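T-cell surface glycoprotein YE1/48 (Mus musculus, PDB 1QO3) serves as an inhibitory receptor on natural killer cells that recognises H-2d class I molecules and holds back lysis, here represented by its extracellular C-type lectin-like domain. Local coordinates at residues Arg32-Gly37 and Asp121-Cys126; Cys70-Ser75 and Ile125-Lys130. The protein carries 1 engineered substitution. All coordinates share one frame; numbering follows the deposited sequence.

Interaction 1 of 2, residues Arg32-Gly37 and Asp121-Cys126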
loop_
_atom_site.group_PDB
_atom_site.type_symbol
_atom_site.label_atom_id
_atom_site.label_comp_id
_atom_site.label_asym_id
_atom_site.label_seq_id
_atom_site.Cartn_x
_atom_site.Cartn_y
_atom_site.Cartn_z
ATOM N N ARG C 32 7.823 -24.633 -20.732
ATOM C CA ARG C 32 6.957 -24.108 -21.776
ATOM C C ARG C 32 6.523 -25.158 -22.799
ATOM O O ARG C 32 7.317 -25.985 -23.232
ATOM C CB ARG C 32 7.645 -22.930 -22.466
ATOM C CG ARG C 32 7.544 -21.641 -21.661
ATOM C CD ARG C 32 8.893 -20.974 -21.404
ATOM N NE ARG C 32 9.437 -20.237 -22.547
ATOM C CZ ARG C 32 8.805 -19.264 -23.204
ATOM N NH1 ARG C 32 7.579 -18.892 -22.855
ATOM N NH2 ARG C 32 9.417 -18.633 -24.200
ATOM N N LYS C 33 5.247 -25.127 -23.170
ATOM C CA LYS C 33 4.714 -26.081 -24.138
ATOM C C LYS C 33 3.659 -25.469 -25.046
ATOM O O LYS C 33 3.159 -24.367 -24.797
ATOM C CB LYS C 33 4.104 -27.283 -23.416
ATOM C CG LYS C 33 5.111 -28.101 -22.628
ATOM C CD LYS C 33 4.428 -29.081 -21.697
ATOM C CE LYS C 33 5.441 -29.776 -20.805
ATOM N NZ LYS C 33 4.755 -30.602 -19.774
ATOM N N THR C 34 3.333 -26.203 -26.103
ATOM C CA THR C 34 2.319 -25.804 -27.063
ATOM C C THR C 34 0.990 -25.849 -26.309
ATOM O O THR C 34 0.901 -26.468 -25.247
ATOM C CB THR C 34 2.267 -26.806 -28.223
ATOM O OG1 THR C 34 2.155 -28.129 -27.684
ATOM C CG2 THR C 34 3.541 -26.724 -29.078
ATOM N N TRP C 35 -0.044 -25.202 -26.839
ATOM C CA TRP C 35 -1.327 -25.231 -26.154
ATOM C C TRP C 35 -1.790 -26.681 -25.952
ATOM O O TRP C 35 -2.112 -27.085 -24.833
ATOM C CB TRP C 35 -2.392 -24.468 -26.940
ATOM C CG TRP C 35 -3.715 -24.398 -26.214
ATOM C CD1 TRP C 35 -4.107 -23.461 -25.293
ATOM C CD2 TRP C 35 -4.808 -25.323 -26.336
ATOM N NE1 TRP C 35 -5.380 -23.746 -24.836
ATOM C CE2 TRP C 35 -5.831 -24.882 -25.458
ATOM C CE3 TRP C 35 -5.023 -26.479 -27.103
ATOM C CZ2 TRP C 35 -7.053 -25.562 -25.328
ATOM C CZ3 TRP C 35 -6.240 -27.156 -26.976
ATOM C CH2 TRP C 35 -7.239 -26.692 -26.092
ATOM N N SER C 36 -1.830 -27.464 -27.026
ATOM C CA SER C 36 -2.269 -28.847 -26.890
ATOM C C SER C 36 -1.279 -29.626 -26.014
ATOM O O SER C 36 -1.667 -30.564 -25.319
ATOM C CB SER C 36 -2.433 -29.513 -28.267
ATOM O OG SER C 36 -1.210 -29.569 -28.973
ATOM N N GLY C 37 -0.008 -29.228 -26.044
ATOM C CA GLY C 37 0.988 -29.886 -25.214
ATOM C C GLY C 37 0.654 -29.654 -23.742
ATOM O O GLY C 37 0.874 -30.522 -22.886
ATOM N N ASP C 121 0.647 -23.141 -31.612
ATOM C CA ASP C 121 1.929 -23.818 -31.774
ATOM C C ASP C 121 3.059 -23.180 -30.962
ATOM O O ASP C 121 4.160 -23.720 -30.912
ATOM C CB ASP C 121 2.324 -23.872 -33.261
ATOM C CG ASP C 121 2.388 -22.487 -33.904
ATOM O OD1 ASP C 121 1.322 -21.915 -34.215
ATOM O OD2 ASP C 121 3.502 -21.962 -34.084
ATOM N N GLN C 122 2.803 -22.038 -30.325
ATOM C CA GLN C 122 3.847 -21.391 -29.524
ATOM C C GLN C 122 3.920 -22.015 -28.126
ATOM O O GLN C 122 2.952 -22.622 -27.654
ATOM C CB GLN C 122 3.609 -19.874 -29.451
ATOM C CG GLN C 122 3.802 -19.183 -30.810
ATOM C CD GLN C 122 3.537 -17.680 -30.788
ATOM O OE1 GLN C 122 2.515 -17.220 -30.277
ATOM N NE2 GLN C 122 4.453 -16.910 -31.368
ATOM N N VAL C 123 5.075 -21.888 -27.477
ATOM C CA VAL C 123 5.267 -22.477 -26.164
ATOM C C VAL C 123 5.273 -21.473 -25.021
ATOM O O VAL C 123 6.043 -20.508 -25.017
ATOM C CB VAL C 123 6.573 -23.336 -26.112
ATOM C CG1 VAL C 123 6.498 -24.440 -27.150
ATOM C CG2 VAL C 123 7.805 -22.474 -26.369
ATOM N N PHE C 124 4.376 -21.710 -24.066
ATOM C CA PHE C 124 4.239 -20.873 -22.883
ATOM C C PHE C 124 3.954 -21.757 -21.681
ATOM O O PHE C 124 3.567 -22.921 -21.829
ATOM C CB PHE C 124 3.077 -19.885 -23.033
ATOM C CG PHE C 124 3.253 -18.898 -24.152
ATOM C CD1 PHE C 124 2.941 -19.250 -25.461
ATOM C CD2 PHE C 124 3.742 -17.615 -23.894
ATOM C CE1 PHE C 124 3.116 -18.331 -26.506
ATOM C CE2 PHE C 124 3.920 -16.689 -24.931
ATOM C CZ PHE C 124 3.605 -17.049 -26.243
ATOM N N ILE C 125 4.150 -21.193 -20.492
ATOM C CA ILE C 125 3.878 -21.878 -19.232
ATOM C C ILE C 125 2.449 -22.424 -19.298
ATOM O O ILE C 125 1.605 -21.857 -19.996
ATOM C CB ILE C 125 3.957 -20.870 -18.060
ATOM C CG1 ILE C 125 5.408 -20.415 -17.861
ATOM C CG2 ILE C 125 3.367 -21.472 -16.801
ATOM C CD1 ILE C 125 5.540 -19.188 -16.960
ATOM N N CYS C 126 2.177 -23.519 -18.589
ATOM C CA CYS C 126 0.825 -24.083 -18.562
ATOM C C CYS C 126 0.197 -23.844 -17.201
ATOM O O CYS C 126 0.866 -24.021 -16.186
ATOM C CB CYS C 126 0.827 -25.599 -18.723
ATOM S SG CYS C 126 1.769 -26.346 -20.068
HETATM O O HOH W 1 5.415 -18.534 -20.722
#

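Interaction 2 of 2, residues Cys70-Ser75 and Ile125-Lys130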
loop_
_atom_site.group_PDB
_atom_site.type_symbol
_atom_site.label_atom_id
_atom_site.label_comp_id
_atom_site.label_asym_id
_atom_site.label_seq_id
_atom_site.Cartn_x
_atom_site.Cartn_y
_atom_site.Cartn_z
ATOM N N CYS C 70 0.632 -17.252 -20.036
ATOM C CA CYS C 70 0.472 -18.661 -19.700
ATOM C C CYS C 70 -0.733 -19.207 -20.460
ATOM O O CYS C 70 -1.783 -18.551 -20.526
ATOM C CB CYS C 70 0.202 -18.831 -18.198
ATOM S SG CYS C 70 1.440 -18.128 -17.098
ATOM N N TRP C 71 -0.589 -20.400 -21.027
ATOM C CA TRP C 71 -1.693 -21.045 -21.741
ATOM C C TRP C 71 -2.817 -21.402 -20.753
ATOM O O TRP C 71 -2.547 -21.883 -19.646
ATOM C CB TRP C 71 -1.198 -22.332 -22.421
ATOM C CG TRP C 71 -0.488 -22.139 -23.746
ATOM C CD1 TRP C 71 0.665 -22.750 -24.152
ATOM C CD2 TRP C 71 -0.932 -21.346 -24.857
ATOM N NE1 TRP C 71 0.966 -22.393 -25.447
ATOM C CE2 TRP C 71 0.002 -21.532 -25.904
ATOM C CE3 TRP C 71 -2.029 -20.499 -25.072
ATOM C CZ2 TRP C 71 -0.124 -20.899 -27.146
ATOM C CZ3 TRP C 71 -2.159 -19.867 -26.306
ATOM C CH2 TRP C 71 -1.207 -20.073 -27.331
ATOM N N VAL C 72 -4.067 -21.137 -21.138
ATOM C CA VAL C 72 -5.227 -21.480 -20.314
ATOM C C VAL C 72 -6.177 -22.332 -21.159
ATOM O O VAL C 72 -6.022 -22.408 -22.376
ATOM C CB VAL C 72 -5.966 -20.221 -19.757
ATOM C CG1 VAL C 72 -5.155 -19.612 -18.625
ATOM C CG2 VAL C 72 -6.180 -19.199 -20.853
ATOM N N GLY C 73 -7.145 -22.982 -20.514
ATOM C CA GLY C 73 -8.063 -23.862 -21.224
ATOM C C GLY C 73 -9.176 -23.226 -22.042
ATOM O O GLY C 73 -10.348 -23.530 -21.841
ATOM N N LEU C 74 -8.815 -22.353 -22.972
ATOM C CA LEU C 74 -9.791 -21.683 -23.824
ATOM C C LEU C 74 -9.214 -21.645 -25.230
ATOM O O LEU C 74 -8.113 -21.132 -25.443
ATOM C CB LEU C 74 -10.042 -20.258 -23.328
ATOM C CG LEU C 74 -10.981 -19.395 -24.174
ATOM C CD1 LEU C 74 -12.362 -20.034 -24.216
ATOM C CD2 LEU C 74 -11.054 -17.995 -23.591
ATOM N N SER C 75 -9.952 -22.184 -26.192
ATOM C CA SER C 75 -9.462 -22.216 -27.557
ATOM C C SER C 75 -10.544 -22.009 -28.604
ATOM O O SER C 75 -11.738 -21.980 -28.301
ATOM C CB SER C 75 -8.748 -23.542 -27.814
ATOM O OG SER C 75 -9.632 -24.632 -27.634
ATOM N N ILE C 125 4.150 -21.193 -20.492
ATOM C CA ILE C 125 3.878 -21.878 -19.232
ATOM C C ILE C 125 2.449 -22.424 -19.298
ATOM O O ILE C 125 1.605 -21.857 -19.996
ATOM C CB ILE C 125 3.957 -20.870 -18.060
ATOM C CG1 ILE C 125 5.408 -20.415 -17.861
ATOM C CG2 ILE C 125 3.367 -21.472 -16.801
ATOM C CD1 ILE C 125 5.540 -19.188 -16.960
ATOM N N CYS C 126 2.177 -23.519 -18.589
ATOM C CA CYS C 126 0.825 -24.083 -18.562
ATOM C C CYS C 126 0.197 -23.844 -17.201
ATOM O O CYS C 126 0.866 -24.021 -16.186
ATOM C CB CYS C 126 0.827 -25.599 -18.723
ATOM S SG CYS C 126 1.769 -26.346 -20.068
ATOM N N ILE C 127 -1.074 -23.451 -17.160
ATOM C CA ILE C 127 -1.736 -23.314 -15.871
ATOM C C ILE C 127 -2.742 -24.468 -15.793
ATOM O O ILE C 127 -3.697 -24.515 -16.571
ATOM C CB ILE C 127 -2.515 -21.990 -15.701
ATOM C CG1 ILE C 127 -1.586 -20.786 -15.849
ATOM C CG2 ILE C 127 -3.139 -21.949 -14.305
ATOM C CD1 ILE C 127 -2.312 -19.454 -15.660
ATOM N N CYS C 128 -2.505 -25.415 -14.886
ATOM C CA CYS C 128 -3.412 -26.552 -14.712
ATOM C C CYS C 128 -4.293 -26.304 -13.481
ATOM O O CYS C 128 -3.809 -25.870 -12.437
ATOM C CB CYS C 128 -2.631 -27.861 -14.532
ATOM S SG CYS C 128 -1.523 -28.378 -15.902
ATOM N N GLY C 129 -5.586 -26.580 -13.611
ATOM C CA GLY C 129 -6.505 -26.365 -12.508
ATOM C C GLY C 129 -7.041 -27.629 -11.865
ATOM O O GLY C 129 -7.209 -28.664 -12.526
ATOM N N LYS C 130 -7.302 -27.544 -10.564
ATOM C CA LYS C 130 -7.836 -28.670 -9.811
ATOM C C LYS C 130 -8.974 -28.196 -8.912
ATOM O O LYS C 130 -8.772 -27.360 -8.028
ATOM C CB LYS C 130 -6.739 -29.311 -8.955
ATOM C CG LYS C 130 -7.188 -30.603 -8.257
ATOM C CD LYS C 130 -6.066 -31.236 -7.440
ATOM C CE LYS C 130 -6.437 -32.656 -6.985
ATOM N NZ LYS C 130 -5.287 -33.357 -6.316
#

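Interaction 1 of 2, residues Arg32-Gly37 and Asp121-Cys126
K33 and F124 exchange both of their backbone hydrogen bonds, making an antiparallel hydrogen-bonded pair. K33 N gives to F124 O at 3.1 Å, almost straight at 173°, and F124 N returns to K33 O at 3.0 Å. K33 O is also approached by V123 CA, at 3.1 Å, in a CA-H...O contact.

The R32 side chain runs along V123 and F124. Its CB packs on V123 CB at 3.8 Å, and CG, beside the backbone N and anti to the carbonyl carbon (chi1 -79°), lies 3.6 Å from F124 C. Further bends at chi2 and chi3 carry the guanidinium to V123 O, which sits over one face, nearer CZ and NH1 than NH2. NH1 is 3.1 Å from V123 O, but the angle is too poor for a hydrogen bond. NH1 gives a weak bond to a water, which also accepts from I125 N. The guanidinium stands obliquely off the F124 ring, its centre too far for more than a weak cation-pi attraction.

In the C-type lectin-like fold this pairing ties the strand 32-33, which leads into the helix 35-44, to the C-terminal strand 124-131. T34 is the N-cap of that helix: its OG1 takes a weak bond from G37 N, while T34 CA approaches Q122 O in another CA-H...O contact and CG2 rests 3.6 Å from D121 O. K33 points the other way, its extended chain passing C126 SG with CD at 4.1 Å before NZ reaches T41 OG1; C126 itself is joined to C38 of the same helix by a disulfide.

Interaction 2 of 2, residues Cys70-Ser75 and Ile125-Lys130
W71 and C126 form a parallel bridge in the middle of the C-type lectin-like domain, where strand 70-72 runs beside segment 125-130 of the C-terminal strand, with 40° between the directions of these short segments. Two backbone hydrogen bonds hold it. W71 N gives to I125 O at 2.8 Å, and I127 N gives to W71 O at the longer 3.3 Å; in both, the donor lies nearly along the C=O axis. W71 thus uses both its N-H and its carbonyl on the same neighbour, as parallel strands do.

Apolar contacts fill one side. C70 SG, beside its own backbone N (chi1 -57°), is turned onto I125 and packs against I125 CB at 3.8 Å. C70 CB meets I127 CG1 at 3.5 Å. The V72 and I127 side chains run alongside each other in the same direction.

The W71 side chain leaves the bridge: its indole packs edge-to-face with W35 and with F124, and NE1 turns to Q122 O. Past V72 the chain turns a corner at G73, the centre of an inverse gamma turn, and leaves strand 124-131. The last touch between them is V72 CG1 on I127 CD1, at 4.1 Å.

Interactions 1 and 2 share I125 and C126 on the strand 124-131, and their centres lie 9 Å apart: the partly exposed first part of that strand takes 32-33, and its buried continuation takes 70-72. The two also touch directly through tryptophans. W35 NE1 probably gives to V72 O at 2.9 Å, and W71 NE1 probably gives to Q122 O at 3.0 Å, so each indole N-H reaches a backbone carbonyl of the other contact. K33 O also lies 3.0 Å from W71 NE1, a close approach rather than a hydrogen bond. A disulfide from C128 to C42 fastens the shared strand to the helix 35-44, whose N-cap belongs to interaction 1.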